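Local coordinates for probable oxidoreductase (Pseudomonas aeruginosa, PDB 4B7C), which probably acts as an NADP-dependent oxidoreductase of the medium-chain dehydrogenase/reductase family, with a Rossmann-fold cofactor domain, at residues B[138-143]-B[243-248]; B[187-192]-B[304-309]; B[130-135]-B[278-283]. All blocks are in the same frame, centred on the assembly; numbering follows the deposited sequence.

Interaction 1 (B[138-143]-B[243-248]); sequences YFALLD and RIVLCG
Ala-140 of helix 132-145 presses its methyl group against Val-245 near the end of strand 242-246, one of the parallel strands of the Rossmann-fold sheet, and against Cys-247 just after it. The direct contacts are apolar. Ala-140 CB lies 3.8 Å from Val-245 CG2 and 3.4 Å from Cys-247 SG, so a single methyl meets a methyl branch and a thiol that project from the same side of the chain. Val-245 reaches the helix with the branch that stands opposite its own N, and Cys-247 turns SG back beside its own N (chi1 -70°). With alanine as the helix residue, the backbones approach closely, Ala-140 CA and Val-245 CA being 6.7 Å apart. Phe-223 of the adjacent strand 219-224 also touches both Ala-140 and Cys-247.

Polar interactions gather at the other end of the strand segment. There the guanidinium of Arg-243 forms a salt bridge with Glu-151 and donates to the backbone carbonyls of Gly-145 and Gln-146, where helix 132-145 ends. The touching groups themselves are uncharged, which is consistent with a contact held mainly by close apolar packing, with the Arg-243 bonds adding a polar tie at the helix end.

Interaction 2 (B[187-192]-B[304-309]); sequences CRFLVE and QSREDI
Phe-189 and Arg-306 meet in a cation-pi pair that bridges two parts of the medium-chain dehydrogenase/reductase fold. Phe-189 lies on helix 184-193 of the Rossmann-fold domain, whereas Arg-306 immediately precedes strand 307-311, which joins the mixed sheet containing strands 41-49 and 331-335. The two side chains come from opposite directions. Arg-306 lays the end of its guanidinium over one face of the phenyl ring, with NH1 above the ring centre and 3.6 Å from its plane. Arg-306 CZ is 4.4 Å from the ring centroid and 23° off the normal, a position that places positive charge over the pi cloud. The two planes are inclined by 42°, so the guanidinium tilts over the ring instead of lying flat on it. The bend at chi3 of Arg-306 (-45°) folds the guanidinium back over the phenyl face, while the aliphatic part passes the far rim.

Each partner is steadied from its own side. Phe-189 also packs on Leu-194 just beyond its helix, and Arg-306 on Phe-329. Next to Phe-189, Arg-188 NH1 donates to Glu-192 OE1, one turn further along the helix, at 3.0 Å in a salt bridge; the oxygen lies in the guanidinium plane but is approached from above the carboxylate plane, and Arg-188 NE is paired with Glu-185. Across the contact, Ser-305 OG donates to Glu-307 OE2 at 2.7 Å. Glu-307 is further held by Arg-125 and Ser-128, so the residues flanking Arg-306 are tied through their side chains. None of the touching residues is fully buried, so the pair sits near the surface. Its tightest point is at the ring rim, where Arg-306 CD comes within 3.2 Å of Phe-189 CZ.

Interaction 3 (B[130-135]-B[278-283]); sequences LGMTGM and MVVMDY
Val-280 places its two methyl groups against two methionines three residues apart in the first turn of helix 132-145. Its CG1 branch touches Met-132 SD at 3.8 Å, with the two side chains crossing at about a right angle. Its CG2 branch meets the root of Met-135, 3.7 Å from CB, and lies equally close to that residue's carbonyl carbon. Met-135 CG, anti to the carbonyl carbon (chi1 -71°), already heads away from Val-280, and the side chain packs on Leu-291 of helix 287-299. Met-132 in turn leans on Phe-287 of the same helix, and Val-280 also rests on Thr-136.

The contact joins the first turn of the helix to the connection that leaves strand 274-277, an outer strand of the Rossmann-fold sheet within this chain. Backbone bonds set both sides. Gly-131 takes the N-cap position, and its O accepts from Met-135 N at 2.9 Å. On the other segment, a 3-10 turn aims Val-280 at the helix, with Asp-282 N bonded to Val-279 O at 3.1 Å and Tyr-283 N to Val-280 O at 2.9 Å.

Farther out, the Tyr-283 ring stacks with Phe-139, one turn along the helix from Met-135, and its OH is hydrogen-bonded to Asp-143. Asp-282 OD2 forms a salt bridge with Arg-272 of the second subunit.

How the interactions relate
Followed from the N terminus, segment 130-135, which runs into helix 132-145, comes first and opens interaction 3; 138-143 on the same helix opens interaction 1. Helix segment 187-192 opens interaction 2. Segment 243-248 closes interaction 1, segment 278-283 closes interaction 3 and segment 304-309 finally closes interaction 2. The loop of interaction 1 therefore lies within that of interaction 3, and interaction 2 crosses both. Interactions 1 and 3, with centres 10 Å apart, also touch: Leu-246 O and Met-278 N are probably hydrogen-bonded, and Met-278 packs on Ala-140. Together they hold one helix to neighbouring Rossmann elements; interaction 2, 20 Å from either centre, ties that domain to the mixed sheet.

Interaction 1 (B[138-143]-B[243-248])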
loop_
_atom_site.group_PDB
_atom_site.type_symbol
_atom_site.label_atom_id
_atom_site.label_comp_id
_atom_site.label_asym_id
_atom_site.label_seq_id
_atom_site.Cartn_x
_atom_site.Cartn_y
_atom_site.Cartn_z
ATOM N N TYR B 138 -4.268 9.149 -17.029
ATOM C CA TYR B 138 -4.874 8.081 -17.815
ATOM C C TYR B 138 -4.457 6.697 -17.314
ATOM O O TYR B 138 -5.307 5.862 -16.975
ATOM C CB TYR B 138 -4.461 8.245 -19.281
ATOM C CG TYR B 138 -5.116 7.291 -20.235
ATOM C CD1 TYR B 138 -6.331 7.608 -20.843
ATOM C CD2 TYR B 138 -4.506 6.083 -20.575
ATOM C CE1 TYR B 138 -6.929 6.736 -21.730
ATOM C CE2 TYR B 138 -5.099 5.206 -21.471
ATOM C CZ TYR B 138 -6.310 5.538 -22.042
ATOM O OH TYR B 138 -6.900 4.683 -22.938
ATOM N N PHE B 139 -3.154 6.461 -17.256
ATOM C CA PHE B 139 -2.662 5.129 -16.886
ATOM C C PHE B 139 -2.789 4.844 -15.385
ATOM O O PHE B 139 -3.170 3.748 -14.997
ATOM C CB PHE B 139 -1.243 4.892 -17.408
ATOM C CG PHE B 139 -1.190 4.748 -18.898
ATOM C CD1 PHE B 139 -1.748 3.645 -19.508
ATOM C CD2 PHE B 139 -0.634 5.736 -19.686
ATOM C CE1 PHE B 139 -1.743 3.522 -20.886
ATOM C CE2 PHE B 139 -0.632 5.625 -21.067
ATOM C CZ PHE B 139 -1.185 4.518 -21.667
ATOM N N ALA B 140 -2.504 5.833 -14.559
ATOM C CA ALA B 140 -2.619 5.671 -13.101
ATOM C C ALA B 140 -4.052 5.344 -12.699
ATOM O O ALA B 140 -4.301 4.378 -11.973
ATOM C CB ALA B 140 -2.118 6.903 -12.384
ATOM N N LEU B 141 -5.010 6.111 -13.217
ATOM C CA LEU B 141 -6.416 5.869 -12.889
ATOM C C LEU B 141 -6.898 4.544 -13.428
ATOM O O LEU B 141 -7.419 3.720 -12.691
ATOM C CB LEU B 141 -7.335 6.989 -13.415
ATOM C CG LEU B 141 -8.826 6.782 -13.093
ATOM C CD1 LEU B 141 -9.045 6.885 -11.585
ATOM C CD2 LEU B 141 -9.723 7.779 -13.827
ATOM N N LEU B 142 -6.721 4.338 -14.722
ATOM C CA LEU B 142 -7.330 3.192 -15.397
ATOM C C LEU B 142 -6.617 1.860 -15.161
ATOM O O LEU B 142 -7.266 0.823 -15.005
ATOM C CB LEU B 142 -7.448 3.456 -16.902
ATOM C CG LEU B 142 -8.296 4.677 -17.297
ATOM C CD1 LEU B 142 -8.284 4.870 -18.814
ATOM C CD2 LEU B 142 -9.717 4.556 -16.761
ATOM N N ASP B 143 -5.291 1.876 -15.150
ATOM C CA ASP B 143 -4.537 0.625 -14.971
ATOM C C ASP B 143 -4.342 0.246 -13.495
ATOM O O ASP B 143 -4.401 -0.920 -13.147
ATOM C CB ASP B 143 -3.184 0.678 -15.676
ATOM C CG ASP B 143 -2.514 -0.685 -15.727
ATOM O OD1 ASP B 143 -3.070 -1.588 -16.389
ATOM O OD2 ASP B 143 -1.447 -0.840 -15.089
ATOM N N ARG B 243 -8.815 1.043 -3.845
ATOM C CA ARG B 243 -7.506 1.183 -4.485
ATOM C C ARG B 243 -7.025 2.600 -4.320
ATOM O O ARG B 243 -7.724 3.555 -4.669
ATOM C CB ARG B 243 -7.567 0.833 -5.964
ATOM C CG ARG B 243 -7.727 -0.650 -6.237
ATOM C CD ARG B 243 -9.181 -1.096 -6.129
ATOM N NE ARG B 243 -10.022 -0.617 -7.186
ATOM C CZ ARG B 243 -11.318 -0.345 -7.080
ATOM N NH1 ARG B 243 -12.023 -0.433 -5.941
ATOM N NH2 ARG B 243 -11.910 0.045 -8.176
ATOM N N ILE B 244 -5.829 2.728 -3.773
ATOM C CA ILE B 244 -5.151 4.000 -3.653
ATOM C C ILE B 244 -3.979 4.018 -4.619
ATOM O O ILE B 244 -3.078 3.170 -4.537
ATOM C CB ILE B 244 -4.621 4.249 -2.234
ATOM C CG1 ILE B 244 -5.790 4.274 -1.238
ATOM C CG2 ILE B 244 -3.833 5.548 -2.173
ATOM C CD1 ILE B 244 -5.371 4.631 0.170
ATOM N N VAL B 245 -3.992 4.972 -5.548
ATOM C CA VAL B 245 -2.883 5.120 -6.479
ATOM C C VAL B 245 -2.055 6.332 -6.112
ATOM O O VAL B 245 -2.571 7.449 -5.990
ATOM C CB VAL B 245 -3.350 5.158 -7.956
ATOM C CG1 VAL B 245 -4.397 6.217 -8.182
ATOM C CG2 VAL B 245 -2.156 5.370 -8.873
ATOM N N LEU B 246 -0.762 6.092 -5.907
ATOM C CA LEU B 246 0.182 7.139 -5.558
ATOM C C LEU B 246 0.933 7.608 -6.808
ATOM O O LEU B 246 1.668 6.831 -7.438
ATOM C CB LEU B 246 1.204 6.651 -4.529
ATOM C CG LEU B 246 0.652 6.048 -3.243
ATOM C CD1 LEU B 246 1.833 5.612 -2.371
ATOM C CD2 LEU B 246 -0.254 7.034 -2.513
ATOM N N CYS B 247 0.743 8.877 -7.149
ATOM C CA CYS B 247 1.408 9.499 -8.304
ATOM C C CYS B 247 2.402 10.567 -7.908
ATOM O O CYS B 247 3.286 10.915 -8.683
ATOM C CB CYS B 247 0.380 10.135 -9.219
ATOM S SG CYS B 247 -0.602 8.919 -10.073
ATOM N N GLY B 248 2.256 11.090 -6.693
ATOM C CA GLY B 248 3.183 12.077 -6.170
ATOM C C GLY B 248 2.822 12.497 -4.754
ATOM O O GLY B 248 1.841 12.001 -4.192
#

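Interaction 2 (B[187-192]-B[304-309])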
loop_
_atom_site.group_PDB
_atom_site.type_symbol
_atom_site.label_atom_id
_atom_site.label_comp_id
_atom_site.label_asym_id
_atom_site.label_seq_id
_atom_site.Cartn_x
_atom_site.Cartn_y
_atom_site.Cartn_z
ATOM N N CYS B 187 -12.287 24.952 -6.445
ATOM C CA CYS B 187 -13.392 24.019 -6.184
ATOM C C CYS B 187 -14.599 24.285 -7.072
ATOM O O CYS B 187 -15.223 23.350 -7.589
ATOM C CB CYS B 187 -13.783 24.042 -4.709
ATOM S SG CYS B 187 -12.523 23.261 -3.654
ATOM N N ARG B 188 -14.917 25.564 -7.260
ATOM C CA ARG B 188 -15.993 25.970 -8.178
ATOM C C ARG B 188 -15.693 25.505 -9.591
ATOM O O ARG B 188 -16.543 24.928 -10.266
ATOM C CB ARG B 188 -16.142 27.494 -8.178
ATOM C CG ARG B 188 -17.325 28.045 -8.976
ATOM C CD ARG B 188 -17.055 29.415 -9.620
ATOM N NE ARG B 188 -15.947 29.503 -10.582
ATOM C CZ ARG B 188 -16.011 29.166 -11.872
ATOM N NH1 ARG B 188 -17.125 28.663 -12.391
ATOM N NH2 ARG B 188 -14.939 29.312 -12.644
ATOM N N PHE B 189 -14.466 25.763 -10.021
ATOM C CA PHE B 189 -14.003 25.351 -11.353
ATOM C C PHE B 189 -14.175 23.844 -11.581
ATOM O O PHE B 189 -14.683 23.409 -12.616
ATOM C CB PHE B 189 -12.536 25.758 -11.537
ATOM C CG PHE B 189 -11.946 25.307 -12.836
ATOM C CD1 PHE B 189 -12.255 25.966 -14.025
ATOM C CD2 PHE B 189 -11.090 24.223 -12.875
ATOM C CE1 PHE B 189 -11.715 25.548 -15.231
ATOM C CE2 PHE B 189 -10.551 23.803 -14.073
ATOM C CZ PHE B 189 -10.866 24.459 -15.250
ATOM N N LEU B 190 -13.774 23.053 -10.592
ATOM C CA LEU B 190 -13.894 21.591 -10.674
ATOM C C LEU B 190 -15.328 21.137 -10.917
ATOM O O LEU B 190 -15.591 20.287 -11.770
ATOM C CB LEU B 190 -13.362 20.926 -9.396
ATOM C CG LEU B 190 -11.856 21.020 -9.141
ATOM C CD1 LEU B 190 -11.502 20.429 -7.778
ATOM C CD2 LEU B 190 -11.076 20.340 -10.256
ATOM N N VAL B 191 -16.253 21.698 -10.152
ATOM C CA VAL B 191 -17.656 21.284 -10.223
ATOM C C VAL B 191 -18.357 21.877 -11.442
ATOM O O VAL B 191 -18.956 21.152 -12.236
ATOM C CB VAL B 191 -18.425 21.690 -8.949
ATOM C CG1 VAL B 191 -19.914 21.384 -9.100
ATOM C CG2 VAL B 191 -17.843 20.983 -7.734
ATOM N N GLU B 192 -18.255 23.193 -11.599
ATOM C CA GLU B 192 -19.033 23.907 -12.628
ATOM C C GLU B 192 -18.474 23.761 -14.044
ATOM O O GLU B 192 -19.236 23.686 -15.004
ATOM C CB GLU B 192 -19.190 25.393 -12.272
ATOM C CG GLU B 192 -20.092 25.629 -11.069
ATOM C CD GLU B 192 -20.258 27.085 -10.688
ATOM O OE1 GLU B 192 -19.922 27.966 -11.511
ATOM O OE2 GLU B 192 -20.750 27.334 -9.564
ATOM N N GLN B 304 -11.775 18.380 -21.024
ATOM C CA GLN B 304 -11.174 19.713 -21.220
ATOM C C GLN B 304 -9.764 19.801 -20.677
ATOM O O GLN B 304 -9.482 19.214 -19.639
ATOM C CB GLN B 304 -11.986 20.782 -20.476
ATOM C CG GLN B 304 -13.347 21.092 -21.062
ATOM C CD GLN B 304 -14.158 21.996 -20.160
ATOM O OE1 GLN B 304 -15.334 21.758 -19.957
ATOM N NE2 GLN B 304 -13.527 23.026 -19.611
ATOM N N SER B 305 -8.916 20.599 -21.333
ATOM C CA SER B 305 -7.552 20.826 -20.886
ATOM C C SER B 305 -7.192 22.306 -20.828
ATOM O O SER B 305 -7.293 23.025 -21.819
ATOM C CB SER B 305 -6.563 20.111 -21.811
ATOM O OG SER B 305 -5.239 20.193 -21.297
ATOM N N ARG B 306 -6.710 22.746 -19.672
ATOM C CA ARG B 306 -6.251 24.139 -19.518
ATOM C C ARG B 306 -4.743 24.219 -19.311
ATOM O O ARG B 306 -4.176 23.547 -18.446
ATOM C CB ARG B 306 -6.962 24.942 -18.400
ATOM C CG ARG B 306 -6.914 24.333 -17.012
ATOM C CD ARG B 306 -7.823 25.093 -16.044
ATOM N NE ARG B 306 -7.697 26.557 -16.143
ATOM C CZ ARG B 306 -8.006 27.396 -15.162
ATOM N NH1 ARG B 306 -8.446 26.931 -14.000
ATOM N NH2 ARG B 306 -7.853 28.707 -15.344
ATOM N N GLU B 307 -4.110 25.094 -20.081
ATOM C CA GLU B 307 -2.697 25.390 -19.907
ATOM C C GLU B 307 -2.487 26.841 -19.488
ATOM O O GLU B 307 -3.119 27.757 -20.010
ATOM C CB GLU B 307 -1.911 25.102 -21.182
ATOM C CG GLU B 307 -1.932 23.637 -21.604
ATOM C CD GLU B 307 -3.181 23.255 -22.377
ATOM O OE1 GLU B 307 -3.746 24.134 -23.055
ATOM O OE2 GLU B 307 -3.609 22.086 -22.301
ATOM N N ASP B 308 -1.609 27.031 -18.512
ATOM C CA ASP B 308 -1.190 28.361 -18.082
ATOM C C ASP B 308 0.180 28.643 -18.679
ATOM O O ASP B 308 1.196 28.129 -18.198
ATOM C CB ASP B 308 -1.155 28.450 -16.544
ATOM C CG ASP B 308 -0.785 29.837 -16.038
ATOM O OD1 ASP B 308 -0.990 30.829 -16.772
ATOM O OD2 ASP B 308 -0.288 29.930 -14.888
ATOM N N ILE B 309 0.201 29.475 -19.716
ATOM C CA ILE B 309 1.420 29.734 -20.481
ATOM C C ILE B 309 2.094 31.036 -20.081
ATOM O O ILE B 309 1.514 32.116 -20.199
ATOM C CB ILE B 309 1.145 29.745 -21.994
ATOM C CG1 ILE B 309 0.717 28.351 -22.440
ATOM C CG2 ILE B 309 2.400 30.145 -22.767
ATOM C CD1 ILE B 309 -0.024 28.342 -23.769
#

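Interaction 3 (B[130-135]-B[278-283])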
loop_
_atom_site.group_PDB
_atom_site.type_symbol
_atom_site.label_atom_id
_atom_site.label_comp_id
_atom_site.label_asym_id
_atom_site.label_seq_id
_atom_site.Cartn_x
_atom_site.Cartn_y
_atom_site.Cartn_z
ATOM N N LEU B 130 -2.315 15.793 -23.448
ATOM C CA LEU B 130 -1.683 14.902 -24.440
ATOM C C LEU B 130 -0.186 14.745 -24.166
ATOM O O LEU B 130 0.598 14.348 -25.036
ATOM C CB LEU B 130 -1.905 15.425 -25.871
ATOM C CG LEU B 130 -3.362 15.349 -26.347
ATOM C CD1 LEU B 130 -3.558 16.089 -27.690
ATOM C CD2 LEU B 130 -3.891 13.925 -26.426
ATOM N N GLY B 131 0.210 15.088 -22.942
ATOM C CA GLY B 131 1.572 14.919 -22.464
ATOM C C GLY B 131 1.643 14.031 -21.221
ATOM O O GLY B 131 0.750 13.232 -20.951
ATOM N N MET B 132 2.710 14.190 -20.450
ATOM C CA MET B 132 2.992 13.310 -19.319
ATOM C C MET B 132 1.993 13.457 -18.178
ATOM O O MET B 132 1.707 12.494 -17.489
ATOM C CB MET B 132 4.429 13.494 -18.808
ATOM C CG MET B 132 5.504 12.921 -19.738
ATOM S SD MET B 132 5.256 11.225 -20.298
ATOM C CE MET B 132 4.353 11.462 -21.826
ATOM N N THR B 133 1.468 14.655 -17.947
ATOM C CA THR B 133 0.468 14.830 -16.883
ATOM C C THR B 133 -0.814 14.095 -17.236
ATOM O O THR B 133 -1.389 13.377 -16.415
ATOM C CB THR B 133 0.169 16.310 -16.580
ATOM O OG1 THR B 133 -0.247 16.964 -17.768
ATOM C CG2 THR B 133 1.406 17.006 -16.015
ATOM N N GLY B 134 -1.250 14.261 -18.478
ATOM C CA GLY B 134 -2.462 13.604 -18.978
ATOM C C GLY B 134 -2.333 12.088 -19.029
ATOM O O GLY B 134 -3.250 11.360 -18.645
ATOM N N MET B 135 -1.184 11.610 -19.493
ATOM C CA MET B 135 -0.925 10.161 -19.537
ATOM C C MET B 135 -0.723 9.570 -18.128
ATOM O O MET B 135 -1.049 8.419 -17.885
ATOM C CB MET B 135 0.269 9.837 -20.425
ATOM C CG MET B 135 0.018 10.026 -21.921
ATOM S SD MET B 135 -1.404 9.138 -22.574
ATOM C CE MET B 135 -2.815 10.195 -22.205
ATOM N N MET B 278 2.907 4.365 -9.030
ATOM C CA MET B 278 3.118 4.267 -10.479
ATOM C C MET B 278 3.931 5.434 -10.999
ATOM O O MET B 278 3.976 6.512 -10.385
ATOM C CB MET B 278 1.793 4.163 -11.249
ATOM C CG MET B 278 0.990 5.463 -11.350
ATOM S SD MET B 278 1.607 6.657 -12.562
ATOM C CE MET B 278 1.179 5.850 -14.093
ATOM N N VAL B 279 4.568 5.197 -12.138
ATOM C CA VAL B 279 5.349 6.206 -12.847
ATOM C C VAL B 279 5.004 6.102 -14.344
ATOM O O VAL B 279 4.971 4.998 -14.900
ATOM C CB VAL B 279 6.855 5.983 -12.586
ATOM C CG1 VAL B 279 7.707 6.540 -13.692
ATOM C CG2 VAL B 279 7.262 6.643 -11.273
ATOM N N VAL B 280 4.682 7.234 -14.973
ATOM C CA VAL B 280 4.078 7.219 -16.327
ATOM C C VAL B 280 5.000 6.599 -17.382
ATOM O O VAL B 280 4.536 5.947 -18.305
ATOM C CB VAL B 280 3.601 8.635 -16.781
ATOM C CG1 VAL B 280 4.768 9.590 -16.929
ATOM C CG2 VAL B 280 2.830 8.558 -18.092
ATOM N N MET B 281 6.303 6.762 -17.224
ATOM C CA MET B 281 7.247 6.217 -18.214
ATOM C C MET B 281 7.208 4.695 -18.333
ATOM O O MET B 281 7.574 4.144 -19.368
ATOM C CB MET B 281 8.666 6.666 -17.907
ATOM C CG MET B 281 9.391 5.748 -16.839
ATOM S SD MET B 281 10.664 6.404 -15.647
ATOM C CE MET B 281 12.160 6.253 -16.631
ATOM N N ASP B 282 6.742 4.024 -17.283
ATOM C CA ASP B 282 6.567 2.567 -17.333
ATOM C C ASP B 282 5.541 2.162 -18.394
ATOM O O ASP B 282 5.487 1.002 -18.795
ATOM C CB ASP B 282 6.141 1.996 -15.971
ATOM C CG ASP B 282 7.246 2.053 -14.929
ATOM O OD1 ASP B 282 8.396 2.352 -15.285
ATOM O OD2 ASP B 282 6.963 1.797 -13.746
ATOM N N TYR B 283 4.712 3.115 -18.815
ATOM C CA TYR B 283 3.642 2.852 -19.788
ATOM C C TYR B 283 3.967 3.333 -21.217
ATOM O O TYR B 283 3.091 3.337 -22.078
ATOM C CB TYR B 283 2.329 3.489 -19.304
ATOM C CG TYR B 283 1.753 2.836 -18.074
ATOM C CD1 TYR B 283 2.189 3.205 -16.805
ATOM C CD2 TYR B 283 0.812 1.822 -18.170
ATOM C CE1 TYR B 283 1.676 2.605 -15.659
ATOM C CE2 TYR B 283 0.307 1.213 -17.030
ATOM C CZ TYR B 283 0.757 1.616 -15.774
ATOM O OH TYR B 283 0.243 1.044 -14.628
#